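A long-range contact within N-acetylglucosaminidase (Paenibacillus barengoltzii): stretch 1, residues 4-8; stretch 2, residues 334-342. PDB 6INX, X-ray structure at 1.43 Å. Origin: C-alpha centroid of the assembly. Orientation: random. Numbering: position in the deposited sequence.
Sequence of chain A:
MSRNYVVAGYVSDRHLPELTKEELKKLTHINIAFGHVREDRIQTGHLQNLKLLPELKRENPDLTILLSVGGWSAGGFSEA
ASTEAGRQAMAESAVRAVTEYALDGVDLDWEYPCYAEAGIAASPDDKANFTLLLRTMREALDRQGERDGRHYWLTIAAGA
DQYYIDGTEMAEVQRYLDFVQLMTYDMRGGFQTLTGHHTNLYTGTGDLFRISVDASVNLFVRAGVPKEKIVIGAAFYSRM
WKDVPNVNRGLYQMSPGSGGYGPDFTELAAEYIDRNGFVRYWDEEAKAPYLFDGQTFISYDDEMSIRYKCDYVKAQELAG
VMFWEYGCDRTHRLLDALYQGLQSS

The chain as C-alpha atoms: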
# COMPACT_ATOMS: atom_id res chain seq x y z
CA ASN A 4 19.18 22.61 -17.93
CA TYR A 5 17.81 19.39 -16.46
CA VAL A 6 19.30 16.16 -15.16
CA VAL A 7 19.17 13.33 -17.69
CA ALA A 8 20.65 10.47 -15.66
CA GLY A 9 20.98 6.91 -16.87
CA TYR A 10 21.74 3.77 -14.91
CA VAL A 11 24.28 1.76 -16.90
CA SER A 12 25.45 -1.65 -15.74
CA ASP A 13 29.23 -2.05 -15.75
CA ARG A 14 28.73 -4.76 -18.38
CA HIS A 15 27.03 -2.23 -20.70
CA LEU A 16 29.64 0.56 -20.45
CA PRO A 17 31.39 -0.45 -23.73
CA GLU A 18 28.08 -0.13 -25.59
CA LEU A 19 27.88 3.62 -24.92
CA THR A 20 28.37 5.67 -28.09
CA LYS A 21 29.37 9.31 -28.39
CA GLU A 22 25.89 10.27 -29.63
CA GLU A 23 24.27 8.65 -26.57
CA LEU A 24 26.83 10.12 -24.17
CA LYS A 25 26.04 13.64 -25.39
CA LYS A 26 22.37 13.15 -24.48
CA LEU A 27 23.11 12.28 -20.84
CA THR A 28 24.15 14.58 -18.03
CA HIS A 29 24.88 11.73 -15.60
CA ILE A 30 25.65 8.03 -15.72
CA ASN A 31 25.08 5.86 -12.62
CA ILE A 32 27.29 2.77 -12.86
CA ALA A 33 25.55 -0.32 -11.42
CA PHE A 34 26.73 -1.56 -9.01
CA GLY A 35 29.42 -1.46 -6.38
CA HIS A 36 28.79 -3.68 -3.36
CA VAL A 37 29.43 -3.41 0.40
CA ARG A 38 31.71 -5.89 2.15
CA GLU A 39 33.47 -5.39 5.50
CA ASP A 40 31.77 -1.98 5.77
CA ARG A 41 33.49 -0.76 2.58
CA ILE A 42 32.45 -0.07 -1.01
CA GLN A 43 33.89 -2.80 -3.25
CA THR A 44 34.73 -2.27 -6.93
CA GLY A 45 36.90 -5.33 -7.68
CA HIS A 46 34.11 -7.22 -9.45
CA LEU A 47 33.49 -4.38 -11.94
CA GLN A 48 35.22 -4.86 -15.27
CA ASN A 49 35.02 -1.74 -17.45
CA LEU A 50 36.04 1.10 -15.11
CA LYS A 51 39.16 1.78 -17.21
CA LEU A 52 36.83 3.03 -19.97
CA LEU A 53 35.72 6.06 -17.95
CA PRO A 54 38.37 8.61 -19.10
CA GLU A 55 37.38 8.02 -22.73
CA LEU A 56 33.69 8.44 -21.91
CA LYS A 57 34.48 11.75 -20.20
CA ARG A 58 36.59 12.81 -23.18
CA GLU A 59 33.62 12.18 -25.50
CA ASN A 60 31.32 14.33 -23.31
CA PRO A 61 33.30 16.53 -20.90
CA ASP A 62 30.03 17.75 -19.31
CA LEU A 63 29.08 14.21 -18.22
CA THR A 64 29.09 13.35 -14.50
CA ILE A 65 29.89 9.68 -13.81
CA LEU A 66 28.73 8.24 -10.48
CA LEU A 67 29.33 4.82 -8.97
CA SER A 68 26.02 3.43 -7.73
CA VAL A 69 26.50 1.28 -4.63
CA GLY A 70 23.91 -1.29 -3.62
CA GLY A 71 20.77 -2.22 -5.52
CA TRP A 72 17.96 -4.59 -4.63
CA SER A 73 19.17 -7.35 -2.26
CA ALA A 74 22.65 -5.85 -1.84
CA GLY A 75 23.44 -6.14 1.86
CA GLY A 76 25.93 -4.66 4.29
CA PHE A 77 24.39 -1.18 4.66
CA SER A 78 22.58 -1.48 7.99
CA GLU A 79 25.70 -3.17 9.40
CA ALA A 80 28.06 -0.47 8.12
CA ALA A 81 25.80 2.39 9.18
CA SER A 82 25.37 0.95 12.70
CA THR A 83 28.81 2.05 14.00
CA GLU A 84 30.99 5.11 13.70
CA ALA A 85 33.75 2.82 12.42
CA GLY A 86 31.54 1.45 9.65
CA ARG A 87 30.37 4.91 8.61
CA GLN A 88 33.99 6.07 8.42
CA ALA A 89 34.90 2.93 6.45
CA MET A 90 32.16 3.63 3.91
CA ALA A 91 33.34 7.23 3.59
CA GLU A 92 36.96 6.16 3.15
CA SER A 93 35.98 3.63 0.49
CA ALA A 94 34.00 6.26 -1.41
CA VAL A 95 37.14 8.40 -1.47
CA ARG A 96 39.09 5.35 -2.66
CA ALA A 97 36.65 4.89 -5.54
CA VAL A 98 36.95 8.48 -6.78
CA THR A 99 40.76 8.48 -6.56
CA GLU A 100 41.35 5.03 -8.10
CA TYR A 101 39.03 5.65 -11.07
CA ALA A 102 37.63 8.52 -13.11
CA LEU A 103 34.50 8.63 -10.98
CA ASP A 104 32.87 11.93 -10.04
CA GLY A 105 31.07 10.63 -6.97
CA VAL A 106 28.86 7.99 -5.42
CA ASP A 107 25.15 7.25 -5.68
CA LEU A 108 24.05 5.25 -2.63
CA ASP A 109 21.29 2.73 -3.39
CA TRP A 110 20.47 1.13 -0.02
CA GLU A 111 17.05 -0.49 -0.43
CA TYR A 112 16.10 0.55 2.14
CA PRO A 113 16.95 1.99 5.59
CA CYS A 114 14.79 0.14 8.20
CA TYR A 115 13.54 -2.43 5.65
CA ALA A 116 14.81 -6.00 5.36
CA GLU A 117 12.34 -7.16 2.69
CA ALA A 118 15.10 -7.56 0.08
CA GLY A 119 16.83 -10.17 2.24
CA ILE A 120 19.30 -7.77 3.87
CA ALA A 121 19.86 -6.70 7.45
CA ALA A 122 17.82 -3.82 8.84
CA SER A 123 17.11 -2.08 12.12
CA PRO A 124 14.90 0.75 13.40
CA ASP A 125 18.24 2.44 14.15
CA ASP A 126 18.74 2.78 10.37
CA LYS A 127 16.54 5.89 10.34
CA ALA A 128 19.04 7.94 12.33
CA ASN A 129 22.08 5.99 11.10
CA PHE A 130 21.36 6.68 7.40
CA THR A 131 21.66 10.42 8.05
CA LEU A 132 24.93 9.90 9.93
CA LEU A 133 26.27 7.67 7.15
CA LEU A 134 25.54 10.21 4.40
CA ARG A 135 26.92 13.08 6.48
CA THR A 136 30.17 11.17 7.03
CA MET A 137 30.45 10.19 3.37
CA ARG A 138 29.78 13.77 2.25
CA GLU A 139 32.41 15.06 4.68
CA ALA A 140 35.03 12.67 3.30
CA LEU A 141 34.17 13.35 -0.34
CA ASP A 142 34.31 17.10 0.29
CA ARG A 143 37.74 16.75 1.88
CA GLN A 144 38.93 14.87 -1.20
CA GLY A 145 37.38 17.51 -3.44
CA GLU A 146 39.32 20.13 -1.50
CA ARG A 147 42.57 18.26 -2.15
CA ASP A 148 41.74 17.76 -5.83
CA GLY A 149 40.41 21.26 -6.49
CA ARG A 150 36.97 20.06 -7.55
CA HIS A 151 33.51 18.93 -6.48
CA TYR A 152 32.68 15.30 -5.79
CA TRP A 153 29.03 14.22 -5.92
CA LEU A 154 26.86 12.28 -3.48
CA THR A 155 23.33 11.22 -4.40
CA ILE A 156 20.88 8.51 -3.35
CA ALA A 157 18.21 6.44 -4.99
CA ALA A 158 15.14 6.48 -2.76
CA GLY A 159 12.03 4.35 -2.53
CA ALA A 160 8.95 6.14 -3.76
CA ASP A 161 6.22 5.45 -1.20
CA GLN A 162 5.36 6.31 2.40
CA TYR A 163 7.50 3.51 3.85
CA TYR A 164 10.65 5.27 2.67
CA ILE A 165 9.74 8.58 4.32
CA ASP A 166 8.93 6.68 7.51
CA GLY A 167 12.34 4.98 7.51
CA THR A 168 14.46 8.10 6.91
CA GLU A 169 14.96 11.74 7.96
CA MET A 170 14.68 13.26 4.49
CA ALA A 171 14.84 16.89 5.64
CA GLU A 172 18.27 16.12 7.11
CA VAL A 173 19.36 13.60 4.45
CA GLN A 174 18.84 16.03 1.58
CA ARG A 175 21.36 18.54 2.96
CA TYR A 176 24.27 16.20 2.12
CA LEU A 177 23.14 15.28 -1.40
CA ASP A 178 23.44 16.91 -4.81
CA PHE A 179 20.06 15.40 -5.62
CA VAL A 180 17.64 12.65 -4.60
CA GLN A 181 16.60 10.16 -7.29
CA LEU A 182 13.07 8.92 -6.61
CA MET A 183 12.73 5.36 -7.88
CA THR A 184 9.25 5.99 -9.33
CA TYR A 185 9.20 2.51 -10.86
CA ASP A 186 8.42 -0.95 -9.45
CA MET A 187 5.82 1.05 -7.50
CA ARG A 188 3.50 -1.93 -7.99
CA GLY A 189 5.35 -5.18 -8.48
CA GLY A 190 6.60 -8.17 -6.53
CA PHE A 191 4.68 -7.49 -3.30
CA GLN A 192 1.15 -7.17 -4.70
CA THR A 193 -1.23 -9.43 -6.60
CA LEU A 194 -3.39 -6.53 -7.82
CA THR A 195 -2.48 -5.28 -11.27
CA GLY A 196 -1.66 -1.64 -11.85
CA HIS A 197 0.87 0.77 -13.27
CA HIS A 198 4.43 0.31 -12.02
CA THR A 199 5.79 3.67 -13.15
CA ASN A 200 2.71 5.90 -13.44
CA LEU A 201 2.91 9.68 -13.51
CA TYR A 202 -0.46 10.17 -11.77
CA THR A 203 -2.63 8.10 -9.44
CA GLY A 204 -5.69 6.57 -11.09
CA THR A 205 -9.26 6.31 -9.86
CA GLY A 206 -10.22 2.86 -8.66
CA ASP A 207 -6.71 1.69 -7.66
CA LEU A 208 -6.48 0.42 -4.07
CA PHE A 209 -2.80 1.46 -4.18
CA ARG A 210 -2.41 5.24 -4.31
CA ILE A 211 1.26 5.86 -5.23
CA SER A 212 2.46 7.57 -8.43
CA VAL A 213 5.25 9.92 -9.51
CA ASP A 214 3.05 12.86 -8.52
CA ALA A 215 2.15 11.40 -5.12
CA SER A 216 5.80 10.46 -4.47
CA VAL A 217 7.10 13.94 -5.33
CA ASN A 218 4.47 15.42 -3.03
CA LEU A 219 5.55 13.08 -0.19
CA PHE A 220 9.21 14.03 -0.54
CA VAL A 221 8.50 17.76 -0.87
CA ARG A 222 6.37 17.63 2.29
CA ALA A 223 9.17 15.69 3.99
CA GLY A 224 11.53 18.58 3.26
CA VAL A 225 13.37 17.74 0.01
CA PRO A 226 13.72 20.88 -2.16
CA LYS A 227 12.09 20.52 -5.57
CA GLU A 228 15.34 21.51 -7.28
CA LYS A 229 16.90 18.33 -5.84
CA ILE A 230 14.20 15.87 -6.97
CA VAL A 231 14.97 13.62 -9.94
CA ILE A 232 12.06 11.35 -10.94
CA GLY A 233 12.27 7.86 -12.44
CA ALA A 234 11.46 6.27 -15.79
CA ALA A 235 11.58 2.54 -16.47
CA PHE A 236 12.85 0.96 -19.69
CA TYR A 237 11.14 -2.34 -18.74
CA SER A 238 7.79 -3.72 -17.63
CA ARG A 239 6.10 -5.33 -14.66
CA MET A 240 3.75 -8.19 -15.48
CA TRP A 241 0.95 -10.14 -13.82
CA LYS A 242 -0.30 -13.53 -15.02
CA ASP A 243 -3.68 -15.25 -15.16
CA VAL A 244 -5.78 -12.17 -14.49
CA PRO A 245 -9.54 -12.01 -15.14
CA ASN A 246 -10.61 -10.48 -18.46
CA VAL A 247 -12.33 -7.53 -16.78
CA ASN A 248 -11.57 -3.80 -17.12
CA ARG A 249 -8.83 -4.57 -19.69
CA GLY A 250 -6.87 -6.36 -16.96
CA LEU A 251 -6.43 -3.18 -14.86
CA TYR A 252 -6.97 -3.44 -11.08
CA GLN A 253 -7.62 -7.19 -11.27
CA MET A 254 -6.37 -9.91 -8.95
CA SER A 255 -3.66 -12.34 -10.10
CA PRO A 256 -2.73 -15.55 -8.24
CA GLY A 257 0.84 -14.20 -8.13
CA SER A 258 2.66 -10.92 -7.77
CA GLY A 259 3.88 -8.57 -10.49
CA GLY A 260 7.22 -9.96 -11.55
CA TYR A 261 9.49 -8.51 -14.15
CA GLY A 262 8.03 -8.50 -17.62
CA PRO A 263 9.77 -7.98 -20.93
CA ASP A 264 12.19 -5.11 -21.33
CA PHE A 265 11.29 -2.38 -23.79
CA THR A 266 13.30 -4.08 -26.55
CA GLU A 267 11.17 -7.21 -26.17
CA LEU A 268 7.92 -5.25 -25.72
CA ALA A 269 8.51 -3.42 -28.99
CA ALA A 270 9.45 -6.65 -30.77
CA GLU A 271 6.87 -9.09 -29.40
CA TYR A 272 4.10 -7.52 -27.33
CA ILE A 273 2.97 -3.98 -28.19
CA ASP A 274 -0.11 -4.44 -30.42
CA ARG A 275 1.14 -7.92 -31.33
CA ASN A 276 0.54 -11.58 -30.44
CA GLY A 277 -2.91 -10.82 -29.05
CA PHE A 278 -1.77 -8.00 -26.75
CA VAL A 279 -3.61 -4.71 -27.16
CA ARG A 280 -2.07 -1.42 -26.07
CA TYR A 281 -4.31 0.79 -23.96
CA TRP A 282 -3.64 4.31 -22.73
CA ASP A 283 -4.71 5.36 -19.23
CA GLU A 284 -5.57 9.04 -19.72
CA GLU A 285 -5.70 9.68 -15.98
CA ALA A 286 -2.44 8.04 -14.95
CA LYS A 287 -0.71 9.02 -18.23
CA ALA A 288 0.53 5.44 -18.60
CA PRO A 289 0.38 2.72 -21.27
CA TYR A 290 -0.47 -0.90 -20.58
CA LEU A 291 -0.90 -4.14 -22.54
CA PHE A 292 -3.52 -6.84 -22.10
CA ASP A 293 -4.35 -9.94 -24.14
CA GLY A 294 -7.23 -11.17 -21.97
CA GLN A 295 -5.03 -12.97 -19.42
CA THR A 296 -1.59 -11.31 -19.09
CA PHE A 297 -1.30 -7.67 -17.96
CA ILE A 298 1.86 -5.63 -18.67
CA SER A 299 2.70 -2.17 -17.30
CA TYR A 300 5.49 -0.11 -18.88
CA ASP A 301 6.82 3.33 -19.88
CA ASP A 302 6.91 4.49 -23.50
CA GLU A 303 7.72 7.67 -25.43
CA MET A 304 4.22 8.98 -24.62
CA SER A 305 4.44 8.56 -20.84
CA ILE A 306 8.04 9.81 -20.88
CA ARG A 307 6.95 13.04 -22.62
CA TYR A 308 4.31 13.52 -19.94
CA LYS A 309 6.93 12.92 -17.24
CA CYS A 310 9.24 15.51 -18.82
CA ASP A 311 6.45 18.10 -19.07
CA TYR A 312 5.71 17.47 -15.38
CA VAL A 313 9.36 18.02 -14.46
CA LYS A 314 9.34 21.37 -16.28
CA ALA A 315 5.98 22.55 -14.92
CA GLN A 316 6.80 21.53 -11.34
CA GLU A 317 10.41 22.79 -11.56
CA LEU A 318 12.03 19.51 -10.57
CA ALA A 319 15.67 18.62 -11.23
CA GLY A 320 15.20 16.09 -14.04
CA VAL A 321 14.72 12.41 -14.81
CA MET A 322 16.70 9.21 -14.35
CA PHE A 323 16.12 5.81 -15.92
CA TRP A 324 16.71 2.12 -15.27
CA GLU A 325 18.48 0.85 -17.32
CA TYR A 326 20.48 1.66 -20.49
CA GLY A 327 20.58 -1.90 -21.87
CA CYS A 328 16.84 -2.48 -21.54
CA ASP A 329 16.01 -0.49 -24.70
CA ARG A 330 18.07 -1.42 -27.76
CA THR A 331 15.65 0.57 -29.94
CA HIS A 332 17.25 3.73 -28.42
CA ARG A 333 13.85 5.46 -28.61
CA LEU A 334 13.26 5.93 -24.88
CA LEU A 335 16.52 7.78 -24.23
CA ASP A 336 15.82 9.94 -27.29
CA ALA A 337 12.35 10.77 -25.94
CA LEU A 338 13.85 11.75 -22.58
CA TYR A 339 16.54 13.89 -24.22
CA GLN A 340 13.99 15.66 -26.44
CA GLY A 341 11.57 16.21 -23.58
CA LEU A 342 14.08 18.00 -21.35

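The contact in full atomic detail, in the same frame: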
# COMPACT_ATOMS: atom_id res chain seq x y z
N ASN A 4 18.57 23.93 -17.86
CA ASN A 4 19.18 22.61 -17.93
C ASN A 4 18.53 21.67 -16.92
O ASN A 4 18.16 22.07 -15.82
CB ASN A 4 20.68 22.69 -17.67
CG ASN A 4 21.35 23.78 -18.47
OD1 ASN A 4 21.73 23.58 -19.63
ND2 ASN A 4 21.50 24.95 -17.87
N TYR A 5 18.40 20.41 -17.31
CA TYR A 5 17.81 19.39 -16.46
C TYR A 5 18.74 18.19 -16.39
O TYR A 5 19.56 17.96 -17.27
CB TYR A 5 16.44 18.96 -17.00
CG TYR A 5 15.41 20.07 -17.00
CD1 TYR A 5 14.69 20.38 -15.86
CD2 TYR A 5 15.15 20.80 -18.16
CE1 TYR A 5 13.74 21.39 -15.85
CE2 TYR A 5 14.21 21.82 -18.17
CZ TYR A 5 13.51 22.11 -17.01
OH TYR A 5 12.57 23.12 -17.01
N VAL A 6 18.59 17.43 -15.30
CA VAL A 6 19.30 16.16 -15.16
C VAL A 6 18.70 15.15 -16.12
O VAL A 6 17.47 14.97 -16.15
CB VAL A 6 19.22 15.66 -13.71
CG1 VAL A 6 19.71 14.22 -13.61
CG2 VAL A 6 20.00 16.56 -12.77
N VAL A 7 19.54 14.51 -16.91
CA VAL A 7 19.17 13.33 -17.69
C VAL A 7 20.16 12.24 -17.27
O VAL A 7 21.29 12.18 -17.76
CB VAL A 7 19.22 13.58 -19.20
CG1 VAL A 7 18.84 12.31 -19.97
CG2 VAL A 7 18.30 14.74 -19.59
N ALA A 8 19.74 11.39 -16.33
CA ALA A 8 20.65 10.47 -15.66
C ALA A 8 20.28 9.04 -16.02
O ALA A 8 19.13 8.63 -15.86
CB ALA A 8 20.62 10.67 -14.15
N LEU A 334 13.68 5.38 -26.16
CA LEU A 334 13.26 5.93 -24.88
C LEU A 334 14.24 6.98 -24.37
O LEU A 334 13.83 8.02 -23.85
CB LEU A 334 13.05 4.81 -23.86
CG LEU A 334 11.95 3.80 -24.18
CD1 LEU A 334 11.69 2.88 -22.99
CD2 LEU A 334 10.66 4.50 -24.60
N LEU A 335 15.54 6.75 -24.55
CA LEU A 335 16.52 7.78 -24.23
C LEU A 335 16.35 9.01 -25.12
O LEU A 335 16.44 10.15 -24.65
CB LEU A 335 17.94 7.23 -24.35
CG LEU A 335 19.07 8.26 -24.21
CD1 LEU A 335 18.94 9.09 -22.93
CD2 LEU A 335 20.42 7.56 -24.26
N ASP A 336 16.08 8.80 -26.42
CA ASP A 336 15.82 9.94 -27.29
C ASP A 336 14.62 10.75 -26.82
O ASP A 336 14.67 11.99 -26.79
CB ASP A 336 15.61 9.45 -28.72
CG ASP A 336 16.38 10.25 -29.74
OD1 ASP A 336 17.41 10.84 -29.36
OD2 ASP A 336 15.95 10.29 -30.91
N ALA A 337 13.54 10.07 -26.43
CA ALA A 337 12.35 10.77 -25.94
C ALA A 337 12.66 11.59 -24.69
O ALA A 337 12.18 12.71 -24.54
CB ALA A 337 11.24 9.76 -25.66
N LEU A 338 13.46 11.03 -23.78
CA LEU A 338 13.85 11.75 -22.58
C LEU A 338 14.69 12.97 -22.93
O LEU A 338 14.46 14.08 -22.43
CB LEU A 338 14.64 10.82 -21.66
CG LEU A 338 14.71 11.16 -20.18
CD1 LEU A 338 13.32 11.20 -19.63
CD2 LEU A 338 15.54 10.10 -19.46
N TYR A 339 15.68 12.79 -23.80
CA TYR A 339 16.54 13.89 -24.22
C TYR A 339 15.74 15.01 -24.89
O TYR A 339 15.94 16.19 -24.59
CB TYR A 339 17.61 13.36 -25.17
CG TYR A 339 18.47 14.43 -25.78
CD1 TYR A 339 19.40 15.12 -25.02
CD2 TYR A 339 18.37 14.75 -27.13
CE1 TYR A 339 20.19 16.11 -25.57
CE2 TYR A 339 19.15 15.73 -27.69
CZ TYR A 339 20.07 16.41 -26.91
OH TYR A 339 20.86 17.39 -27.46
N GLN A 340 14.81 14.65 -25.77
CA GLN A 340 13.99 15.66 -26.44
C GLN A 340 13.07 16.37 -25.47
O GLN A 340 12.80 17.56 -25.61
CB GLN A 340 13.15 15.01 -27.53
CG GLN A 340 13.92 14.41 -28.66
CD GLN A 340 13.03 13.50 -29.49
OE1 GLN A 340 11.84 13.35 -29.20
NE2 GLN A 340 13.61 12.89 -30.51
N GLY A 341 12.53 15.64 -24.49
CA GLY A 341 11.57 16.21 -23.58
C GLY A 341 12.15 17.18 -22.57
O GLY A 341 11.40 17.94 -21.96
N LEU A 342 13.47 17.16 -22.37
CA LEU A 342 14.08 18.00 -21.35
C LEU A 342 15.04 19.03 -21.96
O LEU A 342 15.13 19.15 -23.18
CB LEU A 342 14.80 17.14 -20.32
CG LEU A 342 13.85 16.30 -19.45
CD1 LEU A 342 14.65 15.34 -18.59
CD2 LEU A 342 12.98 17.20 -18.59

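The N-terminal segment of the chain packs against a helix near its C-terminal end mainly through apolar side chains; no hydrogen bond links the two stretches, and the interface buries 273 Å² in total. Residues 6-8 form the start of a strand, and the alternation of an extended backbone directs Tyr5 and Val7 toward the helix while Asn4, Val6 and Ala8 point away.

Val7 is the centre of the contact. Its chi1 of 180° (t) splays the two methyl groups toward different partners: CG2 lies 3.8 Å from CD1 of Leu342, whereas CG1 lies 4.0 Å from CD2 of Leu338 and 4.4 Å from CD1 of Leu335. A short, branched side chain suits this buried position, since both methyls reach leucines without a long, flexible arm.

Leu342 is the counterpart on the other stretch. With chi1 at -68° (m) and chi2 at 172° (t), its extended side chain turns CD1 to Val7 and CD2 to the Tyr5 ring. CD1 also sits 3.7 Å from the carbonyl O of Val6, a van der Waals contact with the strand backbone, while CD2 covers one face of the Tyr5 ring, 4.1 Å from CG. Tyr5 adopts chi1 -64° (m) and chi2 -83°, which presents that face to the methyl; the residue is partly exposed, a fitting place for an aromatic ring that carries a hydroxyl.

Leu335 and Leu338 share the t,p conformation, with chi1/chi2 of 173°/53° and -158°/60°. Leu338 points toward the strand from its CA, but Leu335 leaves the helix sideways, and its end comes nearer to reach Val7. Helical hydrogen bonds, including Leu338 N to Leu334 O (3.0 Å) and Tyr339 N to Leu335 O (2.9 Å), hold the backbone that carries these two leucines.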